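PDB 5MIY: E3 ubiquitin ligase RavN from Legionella pneumophila, which probably promotes the transfer of ubiquitin to protein substrates, acting as an E3 ubiquitin ligase among the effectors of Legionella pneumophila. Local coordinates for residues A56-H70 with L95-F108. Numbering follows the deposited sequence.
Sequences AEKYWPIPAKSLIDH and LFAVDPDKTEPKQF. With SO4 (sulfate ion), chain F; SO4 (sulfate ion), chain E; EDO (1,2-ethanediol), chain H.
Tyr59 and Lys106 form a hydrogen-bonded antiparallel pair, Tyr59 N to Lys106 O (2.9 Å) and Lys106 N to Tyr59 O (2.8 Å), adding 106-107 as an outermost strand of a four-stranded antiparallel sheet, with 58-61 between it and strand 25-32; Phe108 N extends the ladder to Glu57 O. On one face of this pairing Lys106 CB lies over one face of the Tyr59 ring in a CH-pi contact, and the ring turns its edge to the face of Phe108, an inclined edge-to-face contact with centroids 4.8 Å apart and planes at 51°.

Trp60 shows how a loop can fold round an indole. A chi1 of -68°, with CG opposite the carbonyl carbon, carries its five-membered ring between two prolines, Pro105 CB over one face and Pro100 CB over the opposite one, each in CH-pi contact. In the ring plane, NE1 donates to Thr103 O (3.0 Å, 167° at the hydrogen), although it meets that carbonyl from above its plane. Farther along, Ile62 CG2 packs on Phe96 CD1 (3.7 Å), and His70 NE2 bonds weakly to Leu95 O.

Backbone pairing thus joins 106-107 to the sheet, whereas the indole, gripped on both faces and bonded through its N-H, ties the preceding loop to it.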
# COMPACT_ATOMS: atom_id res chain seq x y z
N ALA A 56 -4.54 -6.84 5.43
CA ALA A 56 -5.14 -5.80 6.25
C ALA A 56 -6.30 -5.16 5.50
O ALA A 56 -6.22 -4.89 4.30
CB ALA A 56 -4.10 -4.75 6.64
N GLU A 57 -7.40 -4.91 6.22
CA GLU A 57 -8.56 -4.27 5.61
C GLU A 57 -8.57 -2.77 5.81
O GLU A 57 -9.29 -2.07 5.09
CB GLU A 57 -9.85 -4.88 6.17
CG GLU A 57 -10.05 -6.32 5.76
CD GLU A 57 -11.44 -6.83 6.07
OE1 GLU A 57 -12.43 -6.11 5.80
OE2 GLU A 57 -11.55 -7.96 6.57
N LYS A 58 -7.79 -2.26 6.75
CA LYS A 58 -7.72 -0.84 7.05
C LYS A 58 -6.36 -0.31 6.62
O LYS A 58 -5.35 -1.00 6.74
CB LYS A 58 -7.93 -0.58 8.55
CG LYS A 58 -9.23 -1.15 9.10
CD LYS A 58 -9.55 -0.59 10.48
CE LYS A 58 -10.94 -1.01 10.95
NZ LYS A 58 -12.01 -0.65 9.97
N TYR A 59 -6.34 0.92 6.10
CA TYR A 59 -5.09 1.53 5.65
C TYR A 59 -5.16 3.04 5.83
O TYR A 59 -6.25 3.62 5.93
CB TYR A 59 -4.79 1.18 4.19
CG TYR A 59 -5.77 1.79 3.21
CD1 TYR A 59 -6.94 1.11 2.86
CD2 TYR A 59 -5.53 3.02 2.62
CE1 TYR A 59 -7.83 1.65 1.98
CE2 TYR A 59 -6.43 3.57 1.72
CZ TYR A 59 -7.58 2.88 1.41
OH TYR A 59 -8.49 3.40 0.52
N TRP A 60 -3.99 3.66 5.84
CA TRP A 60 -3.86 5.11 5.90
C TRP A 60 -3.22 5.57 4.60
O TRP A 60 -2.08 5.19 4.32
CB TRP A 60 -3.01 5.55 7.10
CG TRP A 60 -3.66 5.28 8.46
CD1 TRP A 60 -4.42 6.15 9.19
CD2 TRP A 60 -3.60 4.06 9.22
NE1 TRP A 60 -4.83 5.54 10.36
CE2 TRP A 60 -4.34 4.26 10.40
CE3 TRP A 60 -2.99 2.82 9.01
CZ2 TRP A 60 -4.49 3.27 11.37
CZ3 TRP A 60 -3.14 1.84 9.97
CH2 TRP A 60 -3.88 2.07 11.14
N PRO A 61 -3.91 6.35 3.76
CA PRO A 61 -3.31 6.79 2.50
C PRO A 61 -2.14 7.74 2.73
O PRO A 61 -2.14 8.55 3.66
CB PRO A 61 -4.46 7.51 1.78
CG PRO A 61 -5.44 7.84 2.86
CD PRO A 61 -5.32 6.76 3.88
N ILE A 62 -1.14 7.62 1.86
CA ILE A 62 0.09 8.42 1.86
C ILE A 62 0.29 8.89 0.43
O ILE A 62 0.20 8.07 -0.51
CB ILE A 62 1.29 7.59 2.34
CG1 ILE A 62 1.04 6.96 3.71
CG2 ILE A 62 2.59 8.40 2.28
CD1 ILE A 62 1.26 7.90 4.88
N PRO A 63 0.53 10.18 0.18
CA PRO A 63 0.83 10.61 -1.19
C PRO A 63 2.12 9.96 -1.68
O PRO A 63 3.10 9.87 -0.94
CB PRO A 63 0.97 12.13 -1.07
CG PRO A 63 0.28 12.49 0.24
CD PRO A 63 0.51 11.31 1.13
N ALA A 64 2.10 9.48 -2.93
CA ALA A 64 3.31 8.91 -3.52
C ALA A 64 4.48 9.88 -3.41
O ALA A 64 5.62 9.47 -3.18
CB ALA A 64 3.07 8.53 -4.98
N LYS A 65 4.21 11.17 -3.58
CA LYS A 65 5.28 12.17 -3.53
C LYS A 65 6.01 12.14 -2.19
O LYS A 65 7.22 12.34 -2.14
CB LYS A 65 4.70 13.55 -3.81
CG LYS A 65 5.76 14.64 -3.99
CD LYS A 65 5.31 15.95 -3.36
CE LYS A 65 6.38 17.03 -3.46
NZ LYS A 65 6.30 17.80 -4.73
N SER A 66 5.28 11.87 -1.10
CA SER A 66 5.92 11.82 0.22
C SER A 66 6.92 10.68 0.32
O SER A 66 8.02 10.86 0.87
CB SER A 66 4.86 11.70 1.32
OG SER A 66 3.94 12.77 1.26
N LEU A 67 6.56 9.50 -0.21
CA LEU A 67 7.50 8.38 -0.22
C LEU A 67 8.68 8.66 -1.14
O LEU A 67 9.83 8.39 -0.78
CB LEU A 67 6.78 7.09 -0.64
CG LEU A 67 7.62 5.81 -0.63
CD1 LEU A 67 8.14 5.51 0.76
CD2 LEU A 67 6.78 4.64 -1.15
N ILE A 68 8.42 9.21 -2.34
CA ILE A 68 9.50 9.50 -3.28
C ILE A 68 10.50 10.47 -2.67
O ILE A 68 11.71 10.34 -2.84
CB ILE A 68 8.92 10.05 -4.60
CG1 ILE A 68 8.12 8.98 -5.35
CG2 ILE A 68 10.05 10.61 -5.51
CD1 ILE A 68 7.22 9.56 -6.41
N ASP A 69 10.00 11.47 -1.94
CA ASP A 69 10.87 12.48 -1.35
C ASP A 69 11.72 11.94 -0.21
O ASP A 69 12.62 12.64 0.26
CB ASP A 69 10.04 13.66 -0.88
CG ASP A 69 9.59 14.54 -2.03
OD1 ASP A 69 10.15 14.40 -3.13
OD2 ASP A 69 8.68 15.38 -1.83
N HIS A 70 11.44 10.71 0.25
CA HIS A 70 12.25 10.04 1.26
C HIS A 70 13.04 8.88 0.67
O HIS A 70 13.41 7.95 1.39
CB HIS A 70 11.37 9.53 2.40
CG HIS A 70 10.85 10.61 3.30
ND1 HIS A 70 11.67 11.40 4.07
CD2 HIS A 70 9.58 11.02 3.55
CE1 HIS A 70 10.93 12.26 4.76
NE2 HIS A 70 9.66 12.05 4.45
N LEU A 95 8.22 10.77 9.33
CA LEU A 95 8.40 10.62 7.89
C LEU A 95 7.21 11.14 7.10
O LEU A 95 7.39 11.78 6.06
CB LEU A 95 8.68 9.15 7.56
CG LEU A 95 9.94 8.54 8.16
CD1 LEU A 95 9.88 7.01 8.17
CD2 LEU A 95 11.19 9.02 7.43
N PHE A 96 5.98 10.89 7.58
CA PHE A 96 4.79 11.16 6.78
C PHE A 96 3.80 12.14 7.41
O PHE A 96 2.79 12.46 6.76
CB PHE A 96 4.09 9.83 6.45
CG PHE A 96 5.00 8.81 5.81
CD1 PHE A 96 5.46 8.99 4.51
CD2 PHE A 96 5.42 7.70 6.52
CE1 PHE A 96 6.32 8.07 3.93
CE2 PHE A 96 6.27 6.76 5.94
CZ PHE A 96 6.73 6.95 4.64
N ALA A 97 4.05 12.63 8.62
CA ALA A 97 3.21 13.64 9.27
C ALA A 97 1.78 13.14 9.50
O ALA A 97 0.81 13.89 9.36
CB ALA A 97 3.19 14.95 8.46
N VAL A 98 1.65 11.87 9.86
CA VAL A 98 0.37 11.27 10.22
C VAL A 98 0.54 10.51 11.52
O VAL A 98 1.44 9.67 11.63
CB VAL A 98 -0.16 10.32 9.12
CG1 VAL A 98 -1.54 9.79 9.52
CG2 VAL A 98 -0.22 11.01 7.77
N ASP A 99 -0.32 10.79 12.50
CA ASP A 99 -0.44 9.91 13.65
C ASP A 99 -1.54 8.90 13.33
O ASP A 99 -2.72 9.28 13.33
CB ASP A 99 -0.78 10.69 14.92
CG ASP A 99 -0.62 9.84 16.18
OD1 ASP A 99 -0.71 8.59 16.10
OD2 ASP A 99 -0.39 10.42 17.27
N PRO A 100 -1.20 7.64 13.05
CA PRO A 100 -2.25 6.68 12.67
C PRO A 100 -3.17 6.31 13.82
O PRO A 100 -4.36 6.07 13.58
CB PRO A 100 -1.44 5.47 12.17
CG PRO A 100 -0.13 5.58 12.88
CD PRO A 100 0.14 7.04 13.05
N ASP A 101 -2.66 6.27 15.05
CA ASP A 101 -3.52 5.95 16.19
C ASP A 101 -4.42 7.11 16.58
O ASP A 101 -5.26 6.93 17.47
CB ASP A 101 -2.66 5.51 17.38
CG ASP A 101 -2.04 4.13 17.18
OD1 ASP A 101 -2.54 3.37 16.32
OD2 ASP A 101 -1.05 3.81 17.87
N LYS A 102 -4.28 8.27 15.95
CA LYS A 102 -5.20 9.39 16.12
C LYS A 102 -5.83 9.84 14.81
O LYS A 102 -6.43 10.92 14.76
CB LYS A 102 -4.48 10.57 16.79
CG LYS A 102 -3.61 10.17 17.98
CD LYS A 102 -3.92 10.99 19.23
CE LYS A 102 -2.88 10.74 20.32
NZ LYS A 102 -1.50 10.71 19.73
N THR A 103 -5.73 9.04 13.75
CA THR A 103 -6.36 9.35 12.47
C THR A 103 -7.19 8.15 12.04
O THR A 103 -6.73 7.01 12.14
CB THR A 103 -5.33 9.70 11.39
OG1 THR A 103 -4.51 10.79 11.84
CG2 THR A 103 -6.01 10.09 10.07
N GLU A 104 -8.41 8.41 11.59
CA GLU A 104 -9.28 7.32 11.20
C GLU A 104 -8.75 6.73 9.90
O GLU A 104 -8.56 7.47 8.93
CB GLU A 104 -10.71 7.81 11.02
CG GLU A 104 -11.72 6.69 10.79
CD GLU A 104 -13.08 7.03 11.37
OE1 GLU A 104 -13.38 8.23 11.51
OE2 GLU A 104 -13.83 6.09 11.69
N PRO A 105 -8.45 5.43 9.84
CA PRO A 105 -8.04 4.83 8.57
C PRO A 105 -9.22 4.71 7.62
O PRO A 105 -10.38 4.85 8.00
CB PRO A 105 -7.50 3.45 8.97
CG PRO A 105 -8.26 3.13 10.24
CD PRO A 105 -8.47 4.45 10.94
N LYS A 106 -8.90 4.47 6.36
CA LYS A 106 -9.88 4.03 5.38
C LYS A 106 -9.95 2.51 5.38
O LYS A 106 -9.14 1.83 6.01
CB LYS A 106 -9.54 4.58 4.00
CG LYS A 106 -9.47 6.10 3.96
CD LYS A 106 -9.75 6.63 2.57
CE LYS A 106 -10.40 8.01 2.65
NZ LYS A 106 -11.39 8.22 1.55
N GLN A 107 -10.93 1.98 4.66
CA GLN A 107 -11.15 0.54 4.60
C GLN A 107 -11.24 0.11 3.15
O GLN A 107 -11.86 0.79 2.33
CB GLN A 107 -12.44 0.13 5.31
CG GLN A 107 -12.24 -0.79 6.50
CD GLN A 107 -13.55 -1.40 6.96
OE1 GLN A 107 -14.37 -0.74 7.59
NE2 GLN A 107 -13.76 -2.68 6.64
N PHE A 108 -10.59 -1.01 2.83
CA PHE A 108 -10.76 -1.60 1.51
C PHE A 108 -12.23 -1.93 1.30
O PHE A 108 -12.94 -2.28 2.24
CB PHE A 108 -9.89 -2.85 1.36
CG PHE A 108 -8.43 -2.56 1.13
CD1 PHE A 108 -7.95 -2.30 -0.15
CD2 PHE A 108 -7.54 -2.54 2.19
CE1 PHE A 108 -6.59 -2.02 -0.36
CE2 PHE A 108 -6.19 -2.27 1.99
CZ PHE A 108 -5.72 -2.01 0.71
S SO4 F . -7.41 -4.94 9.85
O1 SO4 F . -7.83 -5.75 8.71
O2 SO4 F . -6.61 -5.77 10.76
O3 SO4 F . -8.59 -4.45 10.57
O4 SO4 F . -6.61 -3.81 9.40
S SO4 E . 15.30 11.81 4.19
O1 SO4 E . 16.46 11.01 4.56
O2 SO4 E . 14.16 11.41 5.01
O3 SO4 E . 14.99 11.60 2.78
O4 SO4 E . 15.58 13.23 4.42
C1 EDO H . -0.85 10.74 -5.11
O1 EDO H . -0.47 9.47 -4.58
C2 EDO H . -2.34 10.97 -4.88
O2 EDO H . -2.64 10.64 -3.51